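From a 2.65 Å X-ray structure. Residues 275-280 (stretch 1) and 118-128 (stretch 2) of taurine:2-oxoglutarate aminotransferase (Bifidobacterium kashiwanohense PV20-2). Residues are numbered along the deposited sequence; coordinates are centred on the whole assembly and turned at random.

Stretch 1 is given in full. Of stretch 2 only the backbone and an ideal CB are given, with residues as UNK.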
ATOM      1  N   ASP A 275     -13.964   5.803  16.973  1.00 26.69           N
ATOM      2  CA  ASP A 275     -14.661   4.653  16.411  1.00 26.82           C
ATOM      3  C   ASP A 275     -13.725   3.770  15.602  1.00 29.66           C
ATOM      4  O   ASP A 275     -13.923   2.548  15.528  1.00 27.00           O
ATOM      5  CB  ASP A 275     -15.827   5.123  15.560  1.00 23.50           C
ATOM      6  CG  ASP A 275     -16.868   5.811  16.376  1.00 27.35           C
ATOM      7  OD1 ASP A 275     -17.770   5.093  16.876  1.00 30.33           O
ATOM      8  OD2 ASP A 275     -16.765   7.055  16.533  1.00 23.91           O
ATOM      9  N   MET A 276     -12.681   4.367  15.038  1.00 25.82           N
ATOM     10  CA  MET A 276     -11.676   3.665  14.267  1.00 23.15           C
ATOM     11  C   MET A 276     -10.382   4.432  14.431  1.00 21.04           C
ATOM     12  O   MET A 276     -10.392   5.627  14.711  1.00 25.00           O
ATOM     13  CB  MET A 276     -12.054   3.588  12.784  1.00 22.45           C
ATOM     14  CG  MET A 276     -13.061   2.513  12.457  1.00 22.39           C
ATOM     15  SD  MET A 276     -13.434   2.448  10.704  1.00 29.55           S
ATOM     16  CE  MET A 276     -14.389   3.964  10.472  1.00 18.78           C
ATOM     17  N   PHE A 277      -9.266   3.735  14.322  1.00 21.42           N
ATOM     18  CA  PHE A 277      -8.021   4.467  14.190  1.00 20.02           C
ATOM     19  C   PHE A 277      -7.090   3.663  13.300  1.00 26.16           C
ATOM     20  O   PHE A 277      -7.180   2.430  13.220  1.00 26.80           O
ATOM     21  CB  PHE A 277      -7.377   4.807  15.546  1.00 19.70           C
ATOM     22  CG  PHE A 277      -7.018   3.617  16.386  1.00 19.31           C
ATOM     23  CD1 PHE A 277      -7.968   3.002  17.181  1.00 21.47           C
ATOM     24  CD2 PHE A 277      -5.709   3.134  16.412  1.00 23.18           C
ATOM     25  CE1 PHE A 277      -7.628   1.900  17.964  1.00 28.52           C
ATOM     26  CE2 PHE A 277      -5.360   2.034  17.186  1.00 22.68           C
ATOM     27  CZ  PHE A 277      -6.320   1.414  17.965  1.00 22.88           C
ATOM     28  N   THR A 278      -6.213   4.386  12.616  1.00 24.59           N
ATOM     29  CA  THR A 278      -5.348   3.827  11.599  1.00 25.13           C
ATOM     30  C   THR A 278      -3.899   3.930  12.062  1.00 27.42           C
ATOM     31  O   THR A 278      -3.525   4.829  12.827  1.00 21.72           O
ATOM     32  CB  THR A 278      -5.533   4.557  10.285  1.00 22.45           C
ATOM     33  OG1 THR A 278      -5.279   5.947  10.507  1.00 22.96           O
ATOM     34  CG2 THR A 278      -6.967   4.378   9.749  1.00 18.92           C
ATOM     35  N   PHE A 279      -3.093   2.992  11.581  1.00 23.34           N
ATOM     36  CA  PHE A 279      -1.724   2.831  12.032  1.00 27.70           C
ATOM     37  C   PHE A 279      -0.925   2.261  10.876  1.00 24.78           C
ATOM     38  O   PHE A 279      -1.487   1.668   9.951  1.00 25.65           O
ATOM     39  CB  PHE A 279      -1.619   1.907  13.259  1.00 28.60           C
ATOM     40  CG  PHE A 279      -2.059   0.481  12.987  1.00 27.04           C
ATOM     41  CD1 PHE A 279      -3.370   0.064  13.208  1.00 25.56           C
ATOM     42  CD2 PHE A 279      -1.158  -0.432  12.489  1.00 24.39           C
ATOM     43  CE1 PHE A 279      -3.753  -1.246  12.939  1.00 23.66           C
ATOM     44  CE2 PHE A 279      -1.540  -1.732  12.217  1.00 26.28           C
ATOM     45  CZ  PHE A 279      -2.836  -2.137  12.445  1.00 23.33           C
ATOM     46  N   ALA A 280       0.381   2.525  10.906  1.00 29.21           N
ATOM     47  CA  ALA A 280       1.371   1.803  10.122  1.00 29.76           C
ATOM     48  C   ALA A 280       2.706   1.718  10.851  1.00 27.23           C
ATOM     49  O   ALA A 280       3.057   0.682  11.421  1.00 42.29           O
ATOM     50  CB  ALA A 280       1.584   2.490   8.762  1.00 22.57           C
ATOM     51  N   UNK A 118      -3.217   3.339   2.648  1.00 23.11           N
ATOM     52  CA  UNK A 118      -4.337   2.452   2.332  1.00 24.11           C
ATOM     53  C   UNK A 118      -5.199   2.191   3.570  1.00 23.89           C
ATOM     54  O   UNK A 118      -6.410   1.950   3.448  1.00 24.97           O
ATOM     55  CB  UNK A 118      -3.822   1.129   1.761  1.00 24.11           C
ATOM     56  N   UNK A 119      -4.629   2.293   4.769  1.00 18.54           N
ATOM     57  CA  UNK A 119      -5.476   2.141   5.946  1.00 25.14           C
ATOM     58  C   UNK A 119      -6.429   3.333   6.116  1.00 21.68           C
ATOM     59  O   UNK A 119      -7.588   3.157   6.509  1.00 22.48           O
ATOM     60  CB  UNK A 119      -4.609   1.980   7.196  1.00 25.14           C
ATOM     61  N   UNK A 120      -5.996   4.544   5.778  1.00 20.12           N
ATOM     62  CA  UNK A 120      -6.946   5.653   5.788  1.00 19.17           C
ATOM     63  C   UNK A 120      -7.979   5.514   4.677  1.00 21.98           C
ATOM     64  O   UNK A 120      -9.168   5.789   4.895  1.00 21.85           O
ATOM     65  CB  UNK A 120      -6.207   6.985   5.649  1.00 19.17           C
ATOM     66  N   UNK A 121      -7.539   5.106   3.473  1.00 25.30           N
ATOM     67  CA  UNK A 121      -8.468   4.817   2.377  1.00 22.45           C
ATOM     68  C   UNK A 121      -9.562   3.871   2.832  1.00 20.63           C
ATOM     69  O   UNK A 121     -10.745   4.077   2.555  1.00 22.33           O
ATOM     70  CB  UNK A 121      -7.724   4.220   1.181  1.00 22.45           C
ATOM     71  N   UNK A 122      -9.172   2.808   3.519  1.00 18.93           N
ATOM     72  CA  UNK A 122     -10.138   1.797   3.896  1.00 20.72           C
ATOM     73  C   UNK A 122     -10.996   2.264   5.061  1.00 20.41           C
ATOM     74  O   UNK A 122     -12.202   1.984   5.092  1.00 19.74           O
ATOM     75  CB  UNK A 122      -9.427   0.490   4.252  1.00 20.72           C
ATOM     76  N   UNK A 123     -10.407   3.015   6.002  1.00 17.57           N
ATOM     77  CA  UNK A 123     -11.206   3.581   7.083  1.00 19.41           C
ATOM     78  C   UNK A 123     -12.294   4.488   6.529  1.00 18.19           C
ATOM     79  O   UNK A 123     -13.456   4.401   6.940  1.00 20.18           O
ATOM     80  CB  UNK A 123     -10.318   4.355   8.059  1.00 19.41           C
ATOM     81  N   UNK A 124     -11.941   5.338   5.567  1.00 18.31           N
ATOM     82  CA  UNK A 124     -12.935   6.143   4.865  1.00 21.31           C
ATOM     83  C   UNK A 124     -14.026   5.257   4.266  1.00 24.12           C
ATOM     84  O   UNK A 124     -15.223   5.507   4.456  1.00 24.66           O
ATOM     85  CB  UNK A 124     -12.269   6.977   3.769  1.00 21.31           C
ATOM     86  N   UNK A 125     -13.628   4.241   3.479  1.00 21.47           N
ATOM     87  CA  UNK A 125     -14.618   3.390   2.821  1.00 23.65           C
ATOM     88  C   UNK A 125     -15.560   2.764   3.835  1.00 27.65           C
ATOM     89  O   UNK A 125     -16.777   2.707   3.615  1.00 23.85           O
ATOM     90  CB  UNK A 125     -13.927   2.297   2.003  1.00 23.65           C
ATOM     91  N   UNK A 126     -15.010   2.276   4.950  1.00 29.77           N
ATOM     92  CA  UNK A 126     -15.835   1.638   5.970  1.00 29.63           C
ATOM     93  C   UNK A 126     -16.797   2.634   6.618  1.00 30.69           C
ATOM     94  O   UNK A 126     -17.976   2.317   6.838  1.00 30.66           O
ATOM     95  CB  UNK A 126     -14.948   0.996   7.038  1.00 29.63           C
ATOM     96  N   UNK A 127     -16.332   3.860   6.893  1.00 26.73           N
ATOM     97  CA  UNK A 127     -17.219   4.842   7.511  1.00 28.80           C
ATOM     98  C   UNK A 127     -18.383   5.177   6.586  1.00 24.39           C
ATOM     99  O   UNK A 127     -19.529   5.292   7.033  1.00 27.13           O
ATOM    100  CB  UNK A 127     -16.445   6.113   7.868  1.00 28.80           C
ATOM    101  N   UNK A 128     -18.117   5.321   5.293  1.00 25.03           N
ATOM    102  CA  UNK A 128     -19.207   5.577   4.356  1.00 26.51           C
ATOM    103  C   UNK A 128     -20.179   4.395   4.310  1.00 28.55           C
ATOM    104  O   UNK A 128     -21.401   4.588   4.266  1.00 27.16           O
ATOM    105  CB  UNK A 128     -18.651   5.859   2.959  1.00 26.51           C
TER

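Stretch 2 is helical throughout, with i to i+4 backbone hydrogen bonds such as position 122 N to position 118 O (2.9 Å). Its axis runs nearly antiparallel to strand 276-279, at 163° and 7.9 Å at closest approach. The strand alternates: Met276 and Thr278 point their CA-to-CB bonds toward the helix, while Phe277 and Phe279 point theirs away. Candidate positions must therefore meet a thioether and a threonine.

Position 118 has its CB directed away, with nothing of stretch 1 within 5.5 Å, so the strand hardly restricts the choice. It is Asp118, whose carboxylate is hydrogen-bonded elsewhere in the structure.

At 119 the CB points toward the strand, and its ideal position lies 4.1 Å from Thr278 CB and 4.2 Å from Phe279 O. With the Thr278 side chain and the Phe279 carbonyl this close, a small residue such as alanine, serine or cysteine suits. The residue is Ser119; its OG comes to 3.6 Å from Phe279 O, and its carbonyl O packs 3.5 Å from Thr278 CG2. This is also where the backbones come close, with Ser119 CA 5.9 Å from Thr278 CA.

Position 120 sets off sideways, its ideal CB 4.9 Å from Thr278 CG2. A longer polar side chain with an acceptor at its end, Asn, Asp or Gln, could reach the hydroxyl of Thr278. Asn120, with chi1 in the m well, brings its end nearer: Thr278 OG1 donates a hydrogen bond to Asn120 OD1 at 2.7 Å. Its ND2 is satisfied elsewhere.

Positions 121 and 122 find nothing of stretch 1 within 5.5 Å of their ideal CB atoms and leave identity open; they are Glu121 and Asn122.

At 123 the CB points toward the strand, between Thr278 CG2 (3.8 Å from the ideal CB) and Met276 SD (4.5 Å). A small apolar group suits this space. Ala123 supplies it, its CB 3.7 Å from Thr278 CG2, while its carbonyl O lies 3.7 Å from Met276 CE.

Positions 124 and 125 leave the strand unconstraining, 124 pointing away and 125 out of reach; they are Ile124 and Lys125.

Position 126 points toward Met276, with its ideal CB 4.2 Å from Met276 SD. Alanine, leucine or methionine could pack there. Met126 places CB 4.2 Å from Met276 SD, and its CE comes to 4.4 Å from the same sulfur.

The ideal CB at 127 is sideways yet 4.0 Å from Met276 CE, favouring something apolar, such as alanine or valine. Ala127 places CB 3.9 Å from Met276 CE.

Position 128 is out of reach, and stretch 1 dictates nothing; it is Arg128, hydrogen-bonded elsewhere.

Stretch 2, residues 118-128: DSNENAIKMAR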
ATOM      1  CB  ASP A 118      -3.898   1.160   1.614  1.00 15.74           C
ATOM      2  CG  ASP A 118      -2.797   0.383   2.326  1.00 30.35           C
ATOM      3  OD1 ASP A 118      -2.149   0.889   3.277  1.00 30.00           O
ATOM      4  OD2 ASP A 118      -2.574  -0.778   1.899  1.00 29.85           O
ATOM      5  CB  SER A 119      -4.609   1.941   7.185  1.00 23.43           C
ATOM      6  OG  SER A 119      -3.454   2.744   7.093  1.00 27.12           O
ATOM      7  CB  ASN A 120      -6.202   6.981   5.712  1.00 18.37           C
ATOM      8  CG  ASN A 120      -5.552   7.332   7.033  1.00 19.79           C
ATOM      9  OD1 ASN A 120      -6.064   6.959   8.082  1.00 16.77           O
ATOM     10  ND2 ASN A 120      -4.416   8.013   6.992  1.00 19.16           N
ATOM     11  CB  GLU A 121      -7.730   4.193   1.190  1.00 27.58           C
ATOM     12  CG  GLU A 121      -6.597   5.008   0.603  1.00 27.46           C
ATOM     13  CD  GLU A 121      -7.013   5.729  -0.662  1.00 32.55           C
ATOM     14  OE1 GLU A 121      -6.119   6.150  -1.424  1.00 32.32           O
ATOM     15  OE2 GLU A 121      -8.238   5.876  -0.892  1.00 35.61           O
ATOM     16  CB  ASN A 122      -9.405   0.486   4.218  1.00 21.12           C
ATOM     17  CG  ASN A 122      -9.066  -0.310   2.960  1.00 24.21           C
ATOM     18  OD1 ASN A 122      -9.946  -0.620   2.150  1.00 24.67           O
ATOM     19  ND2 ASN A 122      -7.784  -0.618   2.777  1.00 27.64           N
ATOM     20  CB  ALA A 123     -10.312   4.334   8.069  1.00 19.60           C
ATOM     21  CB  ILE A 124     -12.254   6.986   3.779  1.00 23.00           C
ATOM     22  CG1 ILE A 124     -11.396   8.070   4.408  1.00 22.48           C
ATOM     23  CG2 ILE A 124     -13.295   7.553   2.810  1.00 22.35           C
ATOM     24  CD1 ILE A 124     -10.412   8.650   3.427  1.00 25.09           C
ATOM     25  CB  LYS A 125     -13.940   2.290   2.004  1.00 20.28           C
ATOM     26  CG  LYS A 125     -13.465   2.739   0.641  1.00 27.70           C
ATOM     27  CD  LYS A 125     -12.507   1.743   0.016  1.00 25.08           C
ATOM     28  CE  LYS A 125     -13.237   0.698  -0.801  1.00 26.10           C
ATOM     29  NZ  LYS A 125     -12.317  -0.431  -1.136  1.00 30.05           N
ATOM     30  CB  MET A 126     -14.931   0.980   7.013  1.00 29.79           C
ATOM     31  CG  MET A 126     -13.966  -0.065   6.441  1.00 27.26           C
ATOM     32  SD  MET A 126     -13.203  -1.077   7.733  1.00 33.93           S
ATOM     33  CE  MET A 126     -11.586  -0.358   7.895  1.00 25.10           C
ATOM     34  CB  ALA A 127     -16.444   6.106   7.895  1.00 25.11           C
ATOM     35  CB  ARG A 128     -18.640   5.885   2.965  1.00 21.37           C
ATOM     36  CG  ARG A 128     -18.330   7.349   2.723  1.00 18.91           C
ATOM     37  CD  ARG A 128     -17.216   7.522   1.703  1.00 22.78           C
ATOM     38  NE  ARG A 128     -16.978   8.928   1.382  1.00 26.57           N
ATOM     39  CZ  ARG A 128     -16.106   9.362   0.472  1.00 29.07           C
ATOM     40  NH1 ARG A 128     -15.372   8.494  -0.219  1.00 26.74           N
ATOM     41  NH2 ARG A 128     -15.981  10.666   0.241  1.00 25.36           N
TER
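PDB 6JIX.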